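Local atomic coordinates of oligopeptide-binding protein AppA (Bacillus subtilis, PDB entry 1XOC), a protein that binds oligopeptides as the extracellular, membrane-tethered receptor of an ABC permease that imports them and supports sporulation and competence. Residues Phe188-Glu202 against Arg211-Pro223. Residues are numbered along the deposited sequence; the frame is centred on the assembly and turned at random.
Sequences FKFKEWKQGQYIKLE and RPYLDTVTYKVIP
The F188 ring is sandwiched between P212 and V217: P212 CG lies over one face, 3.8 Å from the ring centroid, and V217 CG2 over the opposite face, both as CH-pi contacts. CG of F188 stands anti to its carbonyl carbon (chi1 -67°), which carries the ring across to 211-223, where its CZ comes within 3.5 Å of P212 CB. With an alanine here the ring would be lost, and a gap between P212 and V217 is likely to open. Five backbone hydrogen bonds join 197-201 to 217-221; Y219 N to I199 O is the straightest, 2.8 Å at 175°, while V221 N meets Q197 O from above the carbonyl plane. These are the central strands of a four-stranded mixed sheet, 188-194 and 198-202 forming an antiparallel hairpin with classic bulges at K191-E192 and Q197-Y198. I199, L201, V217 and Y219 share one face, where helix 43-52 packs on the last three; Y219 OH hydrogen-bonds to D47 OD2. On the other face Y198 CB lies 4.0 Å from T218 CG2, and T216 OG1 is hydrogen-bonded to D23 OD1. Before strand 216-221, R211 NH2 forms a 2.8 Å salt bridge with D215 OD1; at the strand's far end one water donates to Q197 O and V221 O.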
loop_
_atom_site.group_PDB
_atom_site.type_symbol
_atom_site.label_atom_id
_atom_site.label_comp_id
_atom_site.label_asym_id
_atom_site.label_seq_id
_atom_site.Cartn_x
_atom_site.Cartn_y
_atom_site.Cartn_z
ATOM N N PHE A 188 7.456 -18.041 8.674
ATOM C CA PHE A 188 6.245 -18.854 8.811
ATOM C C PHE A 188 6.009 -19.591 7.500
ATOM O O PHE A 188 6.252 -19.061 6.415
ATOM C CB PHE A 188 5.036 -17.989 9.188
ATOM C CG PHE A 188 5.141 -17.394 10.562
ATOM C CD1 PHE A 188 4.669 -18.093 11.665
ATOM C CD2 PHE A 188 5.786 -16.162 10.765
ATOM C CE1 PHE A 188 4.788 -17.564 12.952
ATOM C CE2 PHE A 188 5.878 -15.630 12.055
ATOM C CZ PHE A 188 5.404 -16.322 13.127
ATOM N N LYS A 189 5.527 -20.816 7.617
ATOM C CA LYS A 189 5.208 -21.688 6.472
ATOM C C LYS A 189 3.692 -21.715 6.192
ATOM O O LYS A 189 2.888 -21.614 7.102
ATOM C CB LYS A 189 5.607 -23.128 6.778
ATOM C CG LYS A 189 6.988 -23.383 7.203
ATOM C CD LYS A 189 7.160 -24.894 7.515
ATOM C CE LYS A 189 6.271 -25.337 8.684
ATOM N NZ LYS A 189 6.694 -26.585 9.416
ATOM N N PHE A 190 3.326 -21.847 4.930
ATOM C CA PHE A 190 1.926 -21.964 4.546
ATOM C C PHE A 190 1.323 -23.283 4.988
ATOM O O PHE A 190 1.883 -24.331 4.720
ATOM C CB PHE A 190 1.810 -21.796 3.018
ATOM C CG PHE A 190 0.408 -21.879 2.486
ATOM C CD1 PHE A 190 -0.376 -20.739 2.385
ATOM C CD2 PHE A 190 -0.128 -23.100 2.107
ATOM C CE1 PHE A 190 -1.682 -20.827 1.864
ATOM C CE2 PHE A 190 -1.430 -23.196 1.597
ATOM C CZ PHE A 190 -2.202 -22.051 1.486
ATOM N N LYS A 191 0.163 -23.229 5.640
ATOM C CA LYS A 191 -0.597 -24.437 5.962
ATOM C C LYS A 191 -1.888 -24.566 5.145
ATOM O O LYS A 191 -2.147 -25.612 4.564
ATOM C CB LYS A 191 -0.896 -24.476 7.459
ATOM C CG LYS A 191 -1.618 -25.746 7.893
ATOM C CD LYS A 191 -1.974 -25.746 9.371
ATOM C CE LYS A 191 -2.362 -27.132 9.816
ATOM N NZ LYS A 191 -3.239 -27.808 8.793
ATOM N N GLU A 192 -2.722 -23.534 5.137
ATOM C CA GLU A 192 -4.045 -23.629 4.534
ATOM C C GLU A 192 -4.587 -22.248 4.205
ATOM O O GLU A 192 -4.316 -21.298 4.935
ATOM C CB GLU A 192 -4.990 -24.286 5.517
ATOM C CG GLU A 192 -6.358 -24.548 4.902
ATOM C CD GLU A 192 -7.372 -25.149 5.876
ATOM O OE1 GLU A 192 -7.086 -25.193 7.110
ATOM O OE2 GLU A 192 -8.458 -25.583 5.386
ATOM N N TRP A 193 -5.290 -22.141 3.086
ATOM C CA TRP A 193 -6.076 -20.953 2.757
ATOM C C TRP A 193 -7.503 -21.401 2.428
ATOM O O TRP A 193 -7.784 -21.946 1.343
ATOM C CB TRP A 193 -5.437 -20.176 1.608
ATOM C CG TRP A 193 -6.145 -18.918 1.188
ATOM C CD1 TRP A 193 -7.269 -18.350 1.741
ATOM C CD2 TRP A 193 -5.757 -18.069 0.118
ATOM N NE1 TRP A 193 -7.594 -17.184 1.057
ATOM C CE2 TRP A 193 -6.678 -16.990 0.064
ATOM C CE3 TRP A 193 -4.702 -18.099 -0.801
ATOM C CZ2 TRP A 193 -6.561 -15.949 -0.876
ATOM C CZ3 TRP A 193 -4.602 -17.077 -1.735
ATOM C CH2 TRP A 193 -5.544 -16.032 -1.782
ATOM N N LYS A 194 -8.378 -21.228 3.412
ATOM C CA LYS A 194 -9.803 -21.504 3.262
ATOM C C LYS A 194 -10.415 -20.223 2.716
ATOM O O LYS A 194 -10.480 -19.197 3.426
ATOM C CB LYS A 194 -10.395 -21.878 4.603
ATOM C CG LYS A 194 -11.864 -22.255 4.478
ATOM C CD LYS A 194 -12.275 -23.597 5.098
ATOM C CE LYS A 194 -13.390 -24.209 4.242
ATOM N NZ LYS A 194 -14.013 -25.462 4.756
ATOM N N GLN A 195 -10.776 -20.272 1.435
ATOM C CA GLN A 195 -11.144 -19.087 0.688
ATOM C C GLN A 195 -12.321 -18.374 1.385
ATOM O O GLN A 195 -13.309 -18.997 1.776
ATOM C CB GLN A 195 -11.464 -19.443 -0.774
ATOM C CG GLN A 195 -11.701 -18.228 -1.677
ATOM C CD GLN A 195 -10.423 -17.527 -2.099
ATOM O OE1 GLN A 195 -9.369 -18.152 -2.242
ATOM N NE2 GLN A 195 -10.518 -16.205 -2.305
ATOM N N GLY A 196 -12.172 -17.068 1.572
ATOM C CA GLY A 196 -13.172 -16.253 2.220
ATOM C C GLY A 196 -13.202 -16.339 3.742
ATOM O O GLY A 196 -14.055 -15.716 4.383
ATOM N N GLN A 197 -12.289 -17.101 4.346
ATOM C CA GLN A 197 -12.356 -17.330 5.781
ATOM C C GLN A 197 -11.032 -17.036 6.461
ATOM O O GLN A 197 -10.993 -16.238 7.388
ATOM C CB GLN A 197 -12.768 -18.753 6.072
ATOM C CG GLN A 197 -14.131 -19.083 5.569
ATOM C CD GLN A 197 -14.669 -20.343 6.191
ATOM O OE1 GLN A 197 -15.128 -21.237 5.487
ATOM N NE2 GLN A 197 -14.585 -20.443 7.519
ATOM N N TYR A 198 -9.978 -17.737 6.056
ATOM C CA TYR A 198 -8.675 -17.546 6.721
ATOM C C TYR A 198 -7.502 -18.135 5.966
ATOM O O TYR A 198 -7.639 -19.017 5.164
ATOM C CB TYR A 198 -8.684 -18.167 8.133
ATOM C CG TYR A 198 -8.891 -19.664 8.126
ATOM C CD1 TYR A 198 -10.143 -20.208 8.313
ATOM C CD2 TYR A 198 -7.819 -20.531 7.921
ATOM C CE1 TYR A 198 -10.321 -21.575 8.291
ATOM C CE2 TYR A 198 -7.996 -21.908 7.911
ATOM C CZ TYR A 198 -9.236 -22.410 8.093
ATOM O OH TYR A 198 -9.415 -23.791 8.071
ATOM N N ILE A 199 -6.330 -17.623 6.303
ATOM C CA ILE A 199 -5.051 -18.185 5.893
ATOM C C ILE A 199 -4.335 -18.557 7.189
ATOM O O ILE A 199 -4.145 -17.700 8.061
ATOM C CB ILE A 199 -4.210 -17.157 5.132
ATOM C CG1 ILE A 199 -4.938 -16.784 3.833
ATOM C CG2 ILE A 199 -2.814 -17.704 4.866
ATOM C CD1 ILE A 199 -4.443 -15.576 3.161
ATOM N N LYS A 200 -3.920 -19.809 7.296
ATOM C CA LYS A 200 -3.201 -20.305 8.471
ATOM C C LYS A 200 -1.756 -20.597 8.114
ATOM O O LYS A 200 -1.472 -21.262 7.119
ATOM C CB LYS A 200 -3.863 -21.585 8.989
ATOM C CG LYS A 200 -3.356 -21.995 10.384
ATOM C CD LYS A 200 -4.165 -23.150 10.879
ATOM C CE LYS A 200 -3.512 -23.896 12.047
ATOM N NZ LYS A 200 -3.989 -25.322 12.076
ATOM N N LEU A 201 -0.842 -20.029 8.901
ATOM C CA LEU A 201 0.596 -20.255 8.783
ATOM C C LEU A 201 1.173 -20.825 10.085
ATOM O O LEU A 201 0.651 -20.545 11.171
ATOM C CB LEU A 201 1.324 -18.944 8.494
ATOM C CG LEU A 201 0.785 -18.008 7.401
ATOM C CD1 LEU A 201 1.634 -16.787 7.288
ATOM C CD2 LEU A 201 0.736 -18.641 6.041
ATOM N N GLU A 202 2.247 -21.610 9.961
ATOM C CA GLU A 202 2.882 -22.323 11.091
ATOM C C GLU A 202 4.313 -21.845 11.185
ATOM O O GLU A 202 4.949 -21.562 10.160
ATOM C CB GLU A 202 2.936 -23.835 10.831
ATOM C CG GLU A 202 1.612 -24.501 10.834
ATOM C CD GLU A 202 1.703 -26.028 10.672
ATOM O OE1 GLU A 202 2.706 -26.493 10.068
ATOM O OE2 GLU A 202 0.757 -26.725 11.115
ATOM N N ARG A 211 13.567 -20.007 15.039
ATOM C CA ARG A 211 12.135 -20.183 14.979
ATOM C C ARG A 211 11.360 -19.032 15.642
ATOM O O ARG A 211 11.761 -18.560 16.716
ATOM C CB ARG A 211 11.745 -21.481 15.706
ATOM C CG ARG A 211 10.278 -21.930 15.498
ATOM C CD ARG A 211 9.933 -22.920 16.575
ATOM N NE ARG A 211 8.629 -23.571 16.499
ATOM C CZ ARG A 211 7.535 -23.194 17.153
ATOM N NH1 ARG A 211 7.501 -22.071 17.864
ATOM N NH2 ARG A 211 6.444 -23.966 17.069
ATOM N N PRO A 212 10.227 -18.633 15.037
ATOM C CA PRO A 212 9.295 -17.784 15.787
ATOM C C PRO A 212 8.963 -18.329 17.149
ATOM O O PRO A 212 8.974 -19.544 17.349
ATOM C CB PRO A 212 8.013 -17.849 14.930
ATOM C CG PRO A 212 8.524 -17.983 13.562
ATOM C CD PRO A 212 9.717 -18.892 13.672
ATOM N N TYR A 213 8.625 -17.437 18.075
ATOM C CA TYR A 213 8.090 -17.882 19.364
ATOM C C TYR A 213 6.653 -18.397 19.215
ATOM O O TYR A 213 6.297 -19.440 19.790
ATOM C CB TYR A 213 8.149 -16.769 20.403
ATOM C CG TYR A 213 9.551 -16.283 20.645
ATOM C CD1 TYR A 213 10.493 -17.100 21.253
ATOM C CD2 TYR A 213 9.939 -15.014 20.255
ATOM C CE1 TYR A 213 11.786 -16.657 21.475
ATOM C CE2 TYR A 213 11.243 -14.555 20.472
ATOM C CZ TYR A 213 12.156 -15.391 21.062
ATOM O OH TYR A 213 13.451 -14.971 21.292
ATOM N N LEU A 214 5.843 -17.666 18.456
ATOM C CA LEU A 214 4.461 -18.054 18.191
ATOM C C LEU A 214 4.424 -19.321 17.356
ATOM O O LEU A 214 5.214 -19.476 16.436
ATOM C CB LEU A 214 3.683 -16.917 17.463
ATOM C CG LEU A 214 3.507 -15.663 18.334
ATOM C CD1 LEU A 214 3.142 -14.432 17.489
ATOM C CD2 LEU A 214 2.417 -15.901 19.376
ATOM N N ASP A 215 3.524 -20.244 17.700
ATOM C CA ASP A 215 3.399 -21.510 16.998
ATOM C C ASP A 215 2.692 -21.357 15.655
ATOM O O ASP A 215 3.095 -21.992 14.671
ATOM C CB ASP A 215 2.660 -22.530 17.840
ATOM C CG ASP A 215 3.442 -22.957 19.080
ATOM O OD1 ASP A 215 4.685 -23.042 19.043
ATOM O OD2 ASP A 215 2.788 -23.211 20.101
ATOM N N THR A 216 1.629 -20.552 15.643
ATOM C CA THR A 216 0.875 -20.268 14.438
ATOM C C THR A 216 0.406 -18.822 14.358
ATOM O O THR A 216 0.266 -18.146 15.365
ATOM C CB THR A 216 -0.397 -21.167 14.324
ATOM O OG1 THR A 216 -1.341 -20.827 15.354
ATOM C CG2 THR A 216 -0.058 -22.624 14.466
ATOM N N VAL A 217 0.203 -18.360 13.135
ATOM C CA VAL A 217 -0.458 -17.100 12.862
ATOM C C VAL A 217 -1.586 -17.352 11.875
ATOM O O VAL A 217 -1.379 -17.933 10.826
ATOM C CB VAL A 217 0.506 -16.087 12.248
ATOM C CG1 VAL A 217 -0.222 -14.813 11.891
ATOM C CG2 VAL A 217 1.619 -15.797 13.183
ATOM N N THR A 218 -2.778 -16.912 12.237
ATOM C CA THR A 218 -3.938 -17.057 11.386
ATOM C C THR A 218 -4.424 -15.677 10.965
ATOM O O THR A 218 -4.603 -14.813 11.789
ATOM C CB THR A 218 -5.050 -17.779 12.160
ATOM O OG1 THR A 218 -4.610 -19.082 12.538
ATOM C CG2 THR A 218 -6.240 -18.019 11.280
ATOM N N TYR A 219 -4.611 -15.490 9.669
ATOM C CA TYR A 219 -5.067 -14.229 9.113
ATOM C C TYR A 219 -6.521 -14.457 8.756
ATOM O O TYR A 219 -6.816 -15.086 7.776
ATOM C CB TYR A 219 -4.260 -13.907 7.854
ATOM C CG TYR A 219 -4.233 -12.475 7.350
ATOM C CD1 TYR A 219 -4.998 -12.085 6.278
ATOM C CD2 TYR A 219 -3.377 -11.546 7.899
ATOM C CE1 TYR A 219 -4.946 -10.814 5.795
ATOM C CE2 TYR A 219 -3.322 -10.271 7.418
ATOM C CZ TYR A 219 -4.099 -9.905 6.365
ATOM O OH TYR A 219 -4.054 -8.630 5.867
ATOM N N LYS A 220 -7.402 -13.939 9.592
ATOM C CA LYS A 220 -8.808 -14.267 9.516
ATOM C C LYS A 220 -9.554 -13.169 8.790
ATOM O O LYS A 220 -9.526 -12.032 9.201
ATOM C CB LYS A 220 -9.381 -14.470 10.912
ATOM C CG LYS A 220 -10.793 -15.031 10.905
ATOM C CD LYS A 220 -11.283 -15.340 12.295
ATOM C CE LYS A 220 -12.678 -15.940 12.244
ATOM N NZ LYS A 220 -13.179 -16.187 13.601
ATOM N N VAL A 221 -10.217 -13.534 7.705
ATOM C CA VAL A 221 -10.869 -12.555 6.868
ATOM C C VAL A 221 -12.272 -12.257 7.372
ATOM O O VAL A 221 -13.124 -13.130 7.417
ATOM C CB VAL A 221 -10.931 -13.019 5.413
ATOM C CG1 VAL A 221 -11.486 -11.937 4.560
ATOM C CG2 VAL A 221 -9.558 -13.407 4.929
ATOM N N ILE A 222 -12.487 -11.009 7.755
ATOM C CA ILE A 222 -13.751 -10.572 8.296
ATOM C C ILE A 222 -14.122 -9.245 7.630
ATOM O O ILE A 222 -13.787 -8.195 8.150
ATOM C CB ILE A 222 -13.674 -10.394 9.835
ATOM C CG1 ILE A 222 -13.043 -11.630 10.508
ATOM C CG2 ILE A 222 -15.059 -10.105 10.411
ATOM C CD1 ILE A 222 -12.764 -11.407 11.966
ATOM N N PRO A 223 -14.811 -9.265 6.482
ATOM C CA PRO A 223 -15.058 -7.994 5.761
ATOM C C PRO A 223 -16.240 -7.200 6.305
ATOM O O PRO A 223 -17.257 -6.992 5.618
ATOM C CB PRO A 223 -15.230 -8.458 4.330
ATOM C CG PRO A 223 -15.981 -9.705 4.507
ATOM C CD PRO A 223 -15.372 -10.400 5.725
HETATM O O HOH W 1 -13.354 -15.987 8.870
#